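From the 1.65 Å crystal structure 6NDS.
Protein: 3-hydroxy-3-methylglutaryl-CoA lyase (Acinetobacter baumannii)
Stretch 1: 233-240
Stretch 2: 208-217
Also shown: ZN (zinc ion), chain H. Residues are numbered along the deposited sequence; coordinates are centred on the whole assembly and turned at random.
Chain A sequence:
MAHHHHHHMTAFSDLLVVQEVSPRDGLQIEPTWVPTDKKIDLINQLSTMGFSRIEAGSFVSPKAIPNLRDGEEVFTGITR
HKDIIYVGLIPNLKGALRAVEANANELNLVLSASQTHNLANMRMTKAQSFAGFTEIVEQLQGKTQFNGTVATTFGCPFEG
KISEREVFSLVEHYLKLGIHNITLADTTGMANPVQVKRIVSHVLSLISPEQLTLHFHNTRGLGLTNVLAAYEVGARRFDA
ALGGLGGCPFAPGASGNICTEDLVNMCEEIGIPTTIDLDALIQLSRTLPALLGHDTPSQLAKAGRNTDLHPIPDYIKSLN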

# COMPACT_ATOMS: atom_id res chain seq x y z
N VAL A 233 8.89 6.16 15.30
CA VAL A 233 9.76 5.85 16.43
C VAL A 233 11.21 6.27 16.17
O VAL A 233 12.10 5.88 16.93
CB VAL A 233 9.67 4.36 16.83
CG1 VAL A 233 8.27 4.02 17.34
CG2 VAL A 233 10.06 3.44 15.67
N GLY A 234 11.46 7.07 15.14
CA GLY A 234 12.73 7.75 14.97
C GLY A 234 13.58 7.34 13.77
O GLY A 234 14.61 7.97 13.53
N ALA A 235 13.18 6.33 13.00
CA ALA A 235 13.99 5.94 11.85
C ALA A 235 13.84 6.96 10.73
O ALA A 235 12.78 7.57 10.55
CB ALA A 235 13.57 4.56 11.35
N ARG A 236 14.93 7.14 9.97
CA ARG A 236 14.95 8.18 8.94
C ARG A 236 15.48 7.74 7.58
O ARG A 236 15.17 8.41 6.59
CB ARG A 236 15.77 9.39 9.42
CG ARG A 236 15.18 10.08 10.65
CD ARG A 236 13.88 10.79 10.28
NE ARG A 236 13.30 11.57 11.38
CZ ARG A 236 12.38 11.11 12.23
NH1 ARG A 236 11.96 9.85 12.14
NH2 ARG A 236 11.88 11.90 13.18
N ARG A 237 16.24 6.65 7.48
CA ARG A 237 16.82 6.22 6.21
C ARG A 237 16.06 5.02 5.67
O ARG A 237 15.91 4.02 6.37
CB ARG A 237 18.30 5.86 6.38
CG ARG A 237 19.20 7.04 6.84
CD ARG A 237 20.65 6.63 7.18
NE ARG A 237 21.27 5.92 6.06
CZ ARG A 237 22.44 5.32 6.10
NH1 ARG A 237 23.20 5.36 7.19
NH2 ARG A 237 22.88 4.67 5.02
N PHE A 238 15.59 5.12 4.41
CA PHE A 238 14.74 4.07 3.84
C PHE A 238 15.14 3.78 2.41
O PHE A 238 15.30 4.71 1.61
CB PHE A 238 13.25 4.48 3.88
CG PHE A 238 12.71 4.64 5.27
CD1 PHE A 238 12.11 3.58 5.92
CD2 PHE A 238 12.83 5.86 5.94
CE1 PHE A 238 11.62 3.72 7.21
CE2 PHE A 238 12.34 6.02 7.22
CZ PHE A 238 11.72 4.95 7.87
N ASP A 239 15.30 2.49 2.09
CA ASP A 239 15.53 2.05 0.72
C ASP A 239 14.21 1.93 -0.05
O ASP A 239 13.19 1.51 0.49
CB ASP A 239 16.21 0.68 0.70
CG ASP A 239 17.67 0.71 1.16
OD1 ASP A 239 18.29 1.80 1.22
OD2 ASP A 239 18.22 -0.38 1.44
N ALA A 240 14.26 2.26 -1.34
CA ALA A 240 13.09 2.13 -2.21
C ALA A 240 13.59 1.94 -3.63
O ALA A 240 14.72 2.28 -3.95
CB ALA A 240 12.17 3.37 -2.11
ZN ZN H . 15.58 -6.33 -1.04
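Stretch 2, residues 208-217: SPEQLTLHFH

Stretch 2 enters as a turn at Ser208–Gln211, closed by the backbone bond from Gln211 N to Ser208 O (2.8 Å), and then extends into a strand from Leu212. This strand runs parallel to strand 237–240 of stretch 1, the N-to-C directions differing by 31° (signed crossing angle -31°) and the axes approaching to 4.6 Å. The register pairs Arg237 with Thr213, Phe238 with Leu214 and Asp239 with His215, at CA–CA distances of 4.7 to 5.0 Å. Leu214 carries both backbone bonds of the pairing: its N donates to Arg237 O at 2.9 Å, and its O accepts from Asp239 N at 3.0 Å, so one residue reaches the carbonyl before Phe238 and the amide after it, as parallel strands require. Beyond this pair, water fills in. Water 2 links Leu214 O, Phe216 N and Asp239 O, while water 1 joins Arg236 N to the carbonyls of Pro209 and Leu212 where the strands begin.

The side chains sort by sheet face. Phe238 and Leu214 share one, with Phe238 CD1 3.7 Å from Leu214 CB; the ring continues to Phe216, meeting it edge to edge, CE1 of Phe238 to CE2 of Phe216, at 4.2 Å. Ala235 CB packs on Leu214 CD2 at 3.7 Å. The other face is polar. Arg237 stretches back along stretch 2 so that its NH1 donates to Glu210 O at 2.8 Å, tying the turn to the strand, while Thr213 OG1 lies over one face of the guanidinium. Asp239 OD2 accepts from His215 ND1 at 2.9 Å, in the plane of the imidazole; the same ring binds the zinc ion through NE2 at 2.2 Å, so it is held at both nitrogens. Before the strand, Gly234 O touches Pro209 CB at 3.4 Å, and Gly234 adopts backbone angles that call for glycine.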

# COMPACT_ATOMS: atom_id res chain seq x y z
N SER A 208 22.28 5.05 15.86
CA SER A 208 21.57 6.32 15.72
C SER A 208 20.73 6.34 14.46
O SER A 208 20.90 5.52 13.55
CB SER A 208 22.57 7.48 15.70
OG SER A 208 23.10 7.63 14.40
N PRO A 209 19.78 7.28 14.36
CA PRO A 209 19.00 7.41 13.12
C PRO A 209 19.85 7.75 11.91
O PRO A 209 19.41 7.51 10.78
CB PRO A 209 18.01 8.54 13.44
CG PRO A 209 17.89 8.52 14.93
CD PRO A 209 19.26 8.15 15.43
N GLU A 210 21.05 8.31 12.10
CA GLU A 210 21.92 8.50 10.95
C GLU A 210 22.56 7.20 10.48
O GLU A 210 23.11 7.16 9.38
CB GLU A 210 23.01 9.52 11.28
N GLN A 211 22.48 6.13 11.28
CA GLN A 211 23.15 4.88 10.97
C GLN A 211 22.23 3.76 10.52
O GLN A 211 22.70 2.81 9.89
CB GLN A 211 23.95 4.40 12.20
CG GLN A 211 25.14 5.32 12.50
CD GLN A 211 25.75 5.13 13.89
OE1 GLN A 211 25.04 4.94 14.89
NE2 GLN A 211 27.07 5.21 13.96
N LEU A 212 20.93 3.84 10.82
CA LEU A 212 19.99 2.75 10.54
C LEU A 212 19.25 2.97 9.23
O LEU A 212 18.62 4.02 9.05
CB LEU A 212 18.97 2.64 11.67
CG LEU A 212 17.82 1.65 11.47
CD1 LEU A 212 18.38 0.24 11.42
CD2 LEU A 212 16.79 1.77 12.62
N THR A 213 19.28 1.97 8.35
CA THR A 213 18.42 1.92 7.17
C THR A 213 17.37 0.83 7.34
O THR A 213 17.66 -0.27 7.81
CB THR A 213 19.23 1.62 5.88
OG1 THR A 213 20.18 2.67 5.64
CG2 THR A 213 18.30 1.52 4.65
N LEU A 214 16.13 1.14 6.94
CA LEU A 214 15.07 0.14 6.83
C LEU A 214 14.82 -0.13 5.35
O LEU A 214 14.69 0.80 4.55
CB LEU A 214 13.77 0.61 7.48
CG LEU A 214 13.58 0.43 8.99
CD1 LEU A 214 13.81 -1.02 9.40
CD2 LEU A 214 14.48 1.36 9.77
N HIS A 215 14.72 -1.42 5.00
CA HIS A 215 14.58 -1.87 3.61
C HIS A 215 13.34 -2.77 3.54
O HIS A 215 13.41 -3.97 3.81
CB HIS A 215 15.86 -2.59 3.23
CG HIS A 215 15.87 -3.20 1.86
ND1 HIS A 215 16.70 -2.74 0.85
CD2 HIS A 215 15.24 -4.30 1.36
CE1 HIS A 215 16.54 -3.50 -0.22
NE2 HIS A 215 15.66 -4.45 0.06
N PHE A 216 12.18 -2.19 3.20
CA PHE A 216 10.92 -2.93 3.18
C PHE A 216 10.53 -3.35 1.76
O PHE A 216 10.65 -2.58 0.80
CB PHE A 216 9.78 -2.09 3.78
CG PHE A 216 9.93 -1.81 5.25
CD1 PHE A 216 9.83 -2.84 6.18
CD2 PHE A 216 10.10 -0.51 5.71
CE1 PHE A 216 9.95 -2.58 7.55
CE2 PHE A 216 10.20 -0.25 7.08
CZ PHE A 216 10.13 -1.28 8.00
N HIS A 217 10.06 -4.58 1.63
CA HIS A 217 9.36 -4.98 0.41
C HIS A 217 7.85 -4.93 0.67
O HIS A 217 7.40 -4.95 1.82
CB HIS A 217 9.83 -6.37 -0.04
CG HIS A 217 11.22 -6.39 -0.62
ND1 HIS A 217 11.46 -6.47 -1.98
CD2 HIS A 217 12.44 -6.34 -0.03
CE1 HIS A 217 12.76 -6.47 -2.20
NE2 HIS A 217 13.38 -6.37 -1.04
O HOH W 1 17.32 5.79 10.54
O HOH W 2 12.26 0.74 3.00
O HOH W 3 12.82 -1.25 -0.18
O HOH W 4 15.58 -8.15 -2.30